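Local coordinates for protein sugar ABC transporter (Agrobacterium radiobacter, PDB 4RXT) that probably binds carbohydrate for an ABC-type sugar transporter, and here holds an arabinose molecule in the cleft between its two lobes, at residues S16-I21 against G225-D230; L105-T110 against V245-Y250. One frame throughout, in Å; residues are numbered along the deposited sequence.

Interaction 1 (S16-I21 against G225-D230); sequences SFYWQI and GFDSDD. With ARA (alpha-L-arabinopyranose), chain B.
Asp227, just past the end of strand 222-226, reaches Tyr18 and the sugar with one carboxylate. Its OD2 takes the hydrogen bond from O1 of the arabinose, a short 2.5 Å, while OD1 lies 3.5 Å from Tyr18 CE1, the carboxylate and ring planes being 44° apart. No hydrogen bond runs directly between the segments; the sugar lies between them, bonded to Asp227 and resting on the Tyr18 ring. The Tyr18 ring, with CG anti to the backbone N (chi1 179°), brings one face under the pyranose, C1 sitting 3.7 Å above the ring centre. Two neighbours hold that ring: its hydroxyl is hydrogen-bonded to Asp93, and its edge stands on the face of Trp19, whose CZ2 in turn touches sugar C3. At Ser228 it is the backbone that counts. Its O comes to the edge of the Phe17 ring, 3.4 Å from CD2 and near the ring plane. Asp229 CB approaches the same ring carbon obliquely at 3.6 Å. Its carboxylate works for its own lobe: OD1 caps helix 230-238 through Thr232 N, and OD2 accepts a hydrogen bond from Gln206 NE2. Ile21 CG1 packs over one face of Phe17. Together, the first turn of helix 17-33 and a strand-to-helix loop of the other sheet face each other across the sugar cleft, as in periplasmic binding proteins, with one aromatic face and a carboxylate on the ligand.

Interaction 2 (L105-T110 against V245-Y250); sequences LTTDNT and VVQDPY. With ARA (alpha-L-arabinopyranose), chain B.
Thr107 and Gln247 meet where two of the interlobe crossovers of a periplasmic binding protein pass each other: strand 103-106 of one sheet runs on into helix 109-128 of the other lobe, and strand 243-246 does the same in reverse into helix 249-264. The Thr107 hydroxyl donates to Gln247 OE1 at 2.6 Å, in the amide plane and on a lone pair, with a C=O...O angle of 116°. OG1, beside the backbone N, is the branch that faces Gln247, while the two side chains cross at about a right angle. With OE1 so occupied, the amide's other end is turned to the ligand: NE2 gives an almost straight bond, 170°, to O2 of the arabinose.

A second shell of water secures the pair. One water donates to Thr107 OG1 at 2.7 Å and accepts from Asp248 N at 3.0 Å, so both crossovers hold it. Another lies 2.7 Å from Gln247 OE1 and accepts from Thr107 N and, weakly, from Asn109 ND2. Asn109 OD1 is committed to Arg150 NE, a bond consistent with holding in place another residue that binds the sugar. Further out, Asp108 and Asp248 each cap the helix that follows. Just before Thr107, Thr106 OG1 donates to Thr107 O at 2.8 Å, the donor tilted 16° from the carbonyl plane.

Both contacts are largely buried near the middle of the chain and share the arabinose, but they serve different places. Interaction 1 spans the cleft, so its lobes meet through van der Waals contacts at two aromatic rings and through the ligand between them, and it runs out to the exposed Phe17. Interaction 2 lies wholly inside, in the hinge crossovers, and joins its segments by a direct hydrogen bond and two waters. They touch each other: strands 222-226 and 243-246 are neighbours in one sheet, where Asp227 N lies 2.8 Å from Val245 O. Gln247 NE2 also donates to Asp227 OD1, 2.8 Å away, tying the two sugar-binding side chains together.

Interaction 1 (S16-I21 against G225-D230)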
loop_
_atom_site.group_PDB
_atom_site.type_symbol
_atom_site.label_atom_id
_atom_site.label_comp_id
_atom_site.label_asym_id
_atom_site.label_seq_id
_atom_site.Cartn_x
_atom_site.Cartn_y
_atom_site.Cartn_z
ATOM N N SER A 16 6.383 -5.612 -8.175
ATOM C CA SER A 16 6.295 -5.483 -6.718
ATOM C C SER A 16 5.612 -6.711 -6.117
ATOM O O SER A 16 4.592 -7.129 -6.603
ATOM C CB SER A 16 5.456 -4.233 -6.402
ATOM O OG SER A 16 5.022 -4.177 -5.041
ATOM N N PHE A 17 6.178 -7.270 -5.048
ATOM C CA PHE A 17 5.557 -8.420 -4.391
ATOM C C PHE A 17 4.140 -8.123 -3.929
ATOM O O PHE A 17 3.271 -8.982 -3.989
ATOM C CB PHE A 17 6.387 -8.863 -3.210
ATOM C CG PHE A 17 5.860 -10.072 -2.510
ATOM C CD1 PHE A 17 5.937 -11.306 -3.099
ATOM C CD2 PHE A 17 5.291 -9.952 -1.261
ATOM C CE1 PHE A 17 5.464 -12.431 -2.425
ATOM C CE2 PHE A 17 4.829 -11.045 -0.573
ATOM C CZ PHE A 17 4.894 -12.288 -1.166
ATOM N N TYR A 18 3.913 -6.914 -3.428
ATOM C CA TYR A 18 2.580 -6.564 -2.994
ATOM C C TYR A 18 1.549 -6.726 -4.131
ATOM O O TYR A 18 0.489 -7.333 -3.951
ATOM C CB TYR A 18 2.572 -5.123 -2.520
ATOM C CG TYR A 18 1.209 -4.659 -2.070
ATOM C CD1 TYR A 18 0.751 -4.881 -0.775
ATOM C CD2 TYR A 18 0.358 -3.954 -2.943
ATOM C CE1 TYR A 18 -0.500 -4.432 -0.367
ATOM C CE2 TYR A 18 -0.893 -3.531 -2.531
ATOM C CZ TYR A 18 -1.306 -3.732 -1.237
ATOM O OH TYR A 18 -2.545 -3.296 -0.812
ATOM N N TRP A 19 1.874 -6.145 -5.287
ATOM C CA TRP A 19 0.965 -6.237 -6.447
ATOM C C TRP A 19 0.847 -7.638 -6.991
ATOM O O TRP A 19 -0.172 -7.999 -7.537
ATOM C CB TRP A 19 1.332 -5.231 -7.568
ATOM C CG TRP A 19 1.156 -3.833 -7.086
ATOM C CD1 TRP A 19 2.129 -2.948 -6.805
ATOM C CD2 TRP A 19 -0.066 -3.258 -6.642
ATOM N NE1 TRP A 19 1.599 -1.817 -6.239
ATOM C CE2 TRP A 19 0.240 -1.981 -6.145
ATOM C CE3 TRP A 19 -1.383 -3.691 -6.628
ATOM C CZ2 TRP A 19 -0.725 -1.159 -5.655
ATOM C CZ3 TRP A 19 -2.344 -2.868 -6.150
ATOM C CH2 TRP A 19 -2.010 -1.625 -5.665
ATOM N N GLN A 20 1.907 -8.423 -6.828
ATOM C CA GLN A 20 1.846 -9.850 -7.207
ATOM C C GLN A 20 0.853 -10.631 -6.334
ATOM O O GLN A 20 0.190 -11.561 -6.800
ATOM C CB GLN A 20 3.229 -10.473 -7.181
ATOM C CG GLN A 20 4.076 -9.903 -8.310
ATOM C CD GLN A 20 5.575 -10.063 -8.139
ATOM O OE1 GLN A 20 6.057 -10.701 -7.188
ATOM N NE2 GLN A 20 6.337 -9.440 -9.055
ATOM N N ILE A 21 0.678 -10.209 -5.095
ATOM C CA ILE A 21 -0.337 -10.828 -4.215
ATOM C C ILE A 21 -1.728 -10.470 -4.737
ATOM O O ILE A 21 -2.586 -11.306 -4.880
ATOM C CB ILE A 21 -0.225 -10.400 -2.737
ATOM C CG1 ILE A 21 1.115 -10.854 -2.120
ATOM C CG2 ILE A 21 -1.392 -11.002 -1.935
ATOM C CD1 ILE A 21 1.437 -10.168 -0.795
ATOM N N GLY A 225 6.856 -0.037 9.387
ATOM C CA GLY A 225 6.628 -0.103 7.961
ATOM C C GLY A 225 5.214 -0.566 7.634
ATOM O O GLY A 225 4.324 -0.600 8.498
ATOM N N PHE A 226 5.027 -0.860 6.357
ATOM C CA PHE A 226 3.777 -1.373 5.821
ATOM C C PHE A 226 4.089 -2.641 5.012
ATOM O O PHE A 226 5.177 -2.772 4.388
ATOM C CB PHE A 226 3.127 -0.349 4.871
ATOM C CG PHE A 226 1.841 0.270 5.368
ATOM C CD1 PHE A 226 1.872 1.267 6.346
ATOM C CD2 PHE A 226 0.617 -0.105 4.849
ATOM C CE1 PHE A 226 0.714 1.853 6.823
ATOM C CE2 PHE A 226 -0.558 0.495 5.320
ATOM C CZ PHE A 226 -0.499 1.483 6.295
ATOM N N ASP A 227 3.101 -3.545 4.985
ATOM C CA ASP A 227 3.060 -4.691 4.100
ATOM C C ASP A 227 4.043 -5.768 4.552
ATOM O O ASP A 227 4.585 -5.717 5.643
ATOM C CB ASP A 227 3.298 -4.257 2.635
ATOM C CG ASP A 227 2.341 -3.144 2.209
ATOM O OD1 ASP A 227 1.109 -3.269 2.506
ATOM O OD2 ASP A 227 2.845 -2.178 1.599
ATOM N N SER A 228 4.239 -6.753 3.702
ATOM C CA SER A 228 5.037 -7.898 4.072
ATOM C C SER A 228 5.651 -8.506 2.849
ATOM O O SER A 228 5.059 -8.534 1.784
ATOM C CB SER A 228 4.220 -8.964 4.824
ATOM O OG SER A 228 3.210 -9.549 3.998
ATOM N N ASP A 229 6.852 -9.036 3.056
ATOM C CA ASP A 229 7.540 -9.912 2.090
ATOM C C ASP A 229 8.621 -10.643 2.904
ATOM O O ASP A 229 8.775 -10.383 4.074
ATOM C CB ASP A 229 8.056 -9.154 0.841
ATOM C CG ASP A 229 9.259 -8.265 1.095
ATOM O OD1 ASP A 229 9.652 -7.956 2.249
ATOM O OD2 ASP A 229 9.848 -7.866 0.070
ATOM N N ASP A 230 9.375 -11.542 2.257
ATOM C CA ASP A 230 10.434 -12.314 2.932
ATOM C C ASP A 230 11.422 -11.378 3.628
ATOM O O ASP A 230 11.775 -11.557 4.770
ATOM C CB ASP A 230 11.185 -13.189 1.903
ATOM C CG ASP A 230 10.476 -14.511 1.613
ATOM O OD1 ASP A 230 9.400 -14.776 2.215
ATOM O OD2 ASP A 230 11.011 -15.314 0.797
HETATM C C1 ARA B . 1.259 -0.779 -0.841
HETATM C C2 ARA B . 0.236 0.342 -1.110
HETATM C C3 ARA B . 0.231 0.672 -2.593
HETATM C C4 ARA B . 1.649 0.960 -3.114
HETATM C C5 ARA B . 2.678 0.516 -2.162
HETATM O O1 ARA B . 1.415 -0.413 0.525
HETATM O O2 ARA B . -1.089 -0.076 -0.733
HETATM O O3 ARA B . -0.701 1.745 -2.809
HETATM O O4 ARA B . 1.952 2.356 -3.171
HETATM O O5 ARA B . 2.467 -0.787 -1.591
#

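Interaction 2 (L105-T110 against V245-Y250)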
loop_
_atom_site.group_PDB
_atom_site.type_symbol
_atom_site.label_atom_id
_atom_site.label_comp_id
_atom_site.label_asym_id
_atom_site.label_seq_id
_atom_site.Cartn_x
_atom_site.Cartn_y
_atom_site.Cartn_z
ATOM N N LEU A 105 -12.510 -1.152 -3.123
ATOM C CA LEU A 105 -12.057 -2.077 -2.067
ATOM C C LEU A 105 -10.659 -1.636 -1.644
ATOM O O LEU A 105 -9.738 -1.531 -2.475
ATOM C CB LEU A 105 -12.015 -3.512 -2.576
ATOM C CG LEU A 105 -13.317 -4.158 -3.041
ATOM C CD1 LEU A 105 -13.575 -3.878 -4.516
ATOM C CD2 LEU A 105 -13.260 -5.653 -2.765
ATOM N N THR A 106 -10.507 -1.323 -0.372
ATOM C CA THR A 106 -9.287 -0.666 0.106
ATOM C C THR A 106 -9.100 -0.757 1.612
ATOM O O THR A 106 -10.071 -0.863 2.360
ATOM C CB THR A 106 -9.266 0.827 -0.334
ATOM O OG1 THR A 106 -8.023 1.438 0.032
ATOM C CG2 THR A 106 -10.416 1.618 0.283
ATOM N N THR A 107 -7.839 -0.701 2.040
ATOM C CA THR A 107 -7.544 -0.339 3.409
ATOM C C THR A 107 -8.104 1.081 3.690
ATOM O O THR A 107 -8.143 1.936 2.801
ATOM C CB THR A 107 -6.014 -0.342 3.612
ATOM O OG1 THR A 107 -5.520 -1.624 3.194
ATOM C CG2 THR A 107 -5.588 -0.028 5.073
ATOM N N ASP A 108 -8.498 1.331 4.936
ATOM C CA ASP A 108 -8.722 2.687 5.434
ATOM C C ASP A 108 -7.313 3.247 5.697
ATOM O O ASP A 108 -6.702 3.028 6.723
ATOM C CB ASP A 108 -9.587 2.655 6.697
ATOM C CG ASP A 108 -9.835 4.041 7.304
ATOM O OD1 ASP A 108 -9.097 5.060 6.993
ATOM O OD2 ASP A 108 -10.761 4.088 8.152
ATOM N N ASN A 109 -6.805 3.953 4.707
ATOM C CA ASN A 109 -5.410 4.381 4.740
ATOM C C ASN A 109 -5.089 5.466 5.753
ATOM O O ASN A 109 -4.005 5.499 6.301
ATOM C CB ASN A 109 -4.897 4.736 3.360
ATOM C CG ASN A 109 -4.684 3.490 2.529
ATOM O OD1 ASN A 109 -3.842 2.652 2.879
ATOM N ND2 ASN A 109 -5.466 3.332 1.460
ATOM N N THR A 110 -6.060 6.301 6.068
ATOM C CA THR A 110 -5.848 7.293 7.102
ATOM C C THR A 110 -5.700 6.592 8.462
ATOM O O THR A 110 -4.761 6.893 9.257
ATOM C CB THR A 110 -6.971 8.320 7.116
ATOM O OG1 THR A 110 -7.089 8.889 5.799
ATOM C CG2 THR A 110 -6.625 9.395 8.098
ATOM N N VAL A 245 2.438 -2.536 9.304
ATOM C CA VAL A 245 0.973 -2.489 9.098
ATOM C C VAL A 245 0.645 -3.286 7.847
ATOM O O VAL A 245 1.042 -2.920 6.750
ATOM C CB VAL A 245 0.420 -1.070 8.987
ATOM C CG1 VAL A 245 -1.110 -1.093 8.886
ATOM C CG2 VAL A 245 0.858 -0.215 10.188
ATOM N N VAL A 246 -0.110 -4.362 8.033
ATOM C CA VAL A 246 -0.371 -5.329 6.965
ATOM C C VAL A 246 -1.825 -5.187 6.493
ATOM O O VAL A 246 -2.740 -4.999 7.292
ATOM C CB VAL A 246 -0.060 -6.773 7.424
ATOM C CG1 VAL A 246 -0.419 -7.844 6.380
ATOM C CG2 VAL A 246 1.425 -6.860 7.747
ATOM N N GLN A 247 -1.973 -5.183 5.173
ATOM C CA GLN A 247 -3.238 -5.027 4.489
ATOM C C GLN A 247 -3.712 -6.383 3.980
ATOM O O GLN A 247 -3.119 -7.400 4.311
ATOM C CB GLN A 247 -3.007 -4.093 3.301
ATOM C CG GLN A 247 -2.423 -2.729 3.634
ATOM C CD GLN A 247 -2.335 -1.861 2.396
ATOM O OE1 GLN A 247 -3.316 -1.220 1.970
ATOM N NE2 GLN A 247 -1.165 -1.867 1.768
ATOM N N ASP A 248 -4.769 -6.406 3.171
ATOM C CA ASP A 248 -5.271 -7.640 2.531
ATOM C C ASP A 248 -5.292 -7.508 1.004
ATOM O O ASP A 248 -6.359 -7.491 0.379
ATOM C CB ASP A 248 -6.652 -8.071 3.064
ATOM C CG ASP A 248 -6.958 -9.550 2.817
ATOM O OD1 ASP A 248 -6.233 -10.213 2.049
ATOM O OD2 ASP A 248 -7.983 -10.003 3.389
ATOM N N PRO A 249 -4.104 -7.448 0.386
ATOM C CA PRO A 249 -4.058 -7.323 -1.054
ATOM C C PRO A 249 -4.685 -8.505 -1.801
ATOM O O PRO A 249 -5.275 -8.292 -2.847
ATOM C CB PRO A 249 -2.551 -7.223 -1.369
ATOM C CG PRO A 249 -1.855 -7.788 -0.149
ATOM C CD PRO A 249 -2.770 -7.328 0.974
ATOM N N TYR A 250 -4.537 -9.734 -1.285
ATOM C CA TYR A 250 -5.152 -10.903 -1.941
ATOM C C TYR A 250 -6.652 -10.701 -2.105
ATOM O O TYR A 250 -7.210 -10.904 -3.187
ATOM C CB TYR A 250 -4.873 -12.180 -1.167
ATOM C CG TYR A 250 -5.293 -13.435 -1.901
ATOM C CD1 TYR A 250 -4.416 -14.059 -2.755
ATOM C CD2 TYR A 250 -6.576 -13.967 -1.743
ATOM C CE1 TYR A 250 -4.768 -15.240 -3.424
ATOM C CE2 TYR A 250 -6.967 -15.117 -2.407
ATOM C CZ TYR A 250 -6.074 -15.760 -3.250
ATOM O OH TYR A 250 -6.472 -16.912 -3.888
HETATM C C1 ARA B . 1.259 -0.779 -0.841
HETATM C C2 ARA B . 0.236 0.342 -1.110
HETATM C C3 ARA B . 0.231 0.672 -2.593
HETATM C C4 ARA B . 1.649 0.960 -3.114
HETATM C C5 ARA B . 2.678 0.516 -2.162
HETATM O O1 ARA B . 1.415 -0.413 0.525
HETATM O O2 ARA B . -1.089 -0.076 -0.733
HETATM O O3 ARA B . -0.701 1.745 -2.809
HETATM O O4 ARA B . 1.952 2.356 -3.171
HETATM O O5 ARA B . 2.467 -0.787 -1.591
HETATM O O HOH W 1 -6.568 -4.047 3.445
HETATM O O HOH W 2 -5.149 0.128 0.588
#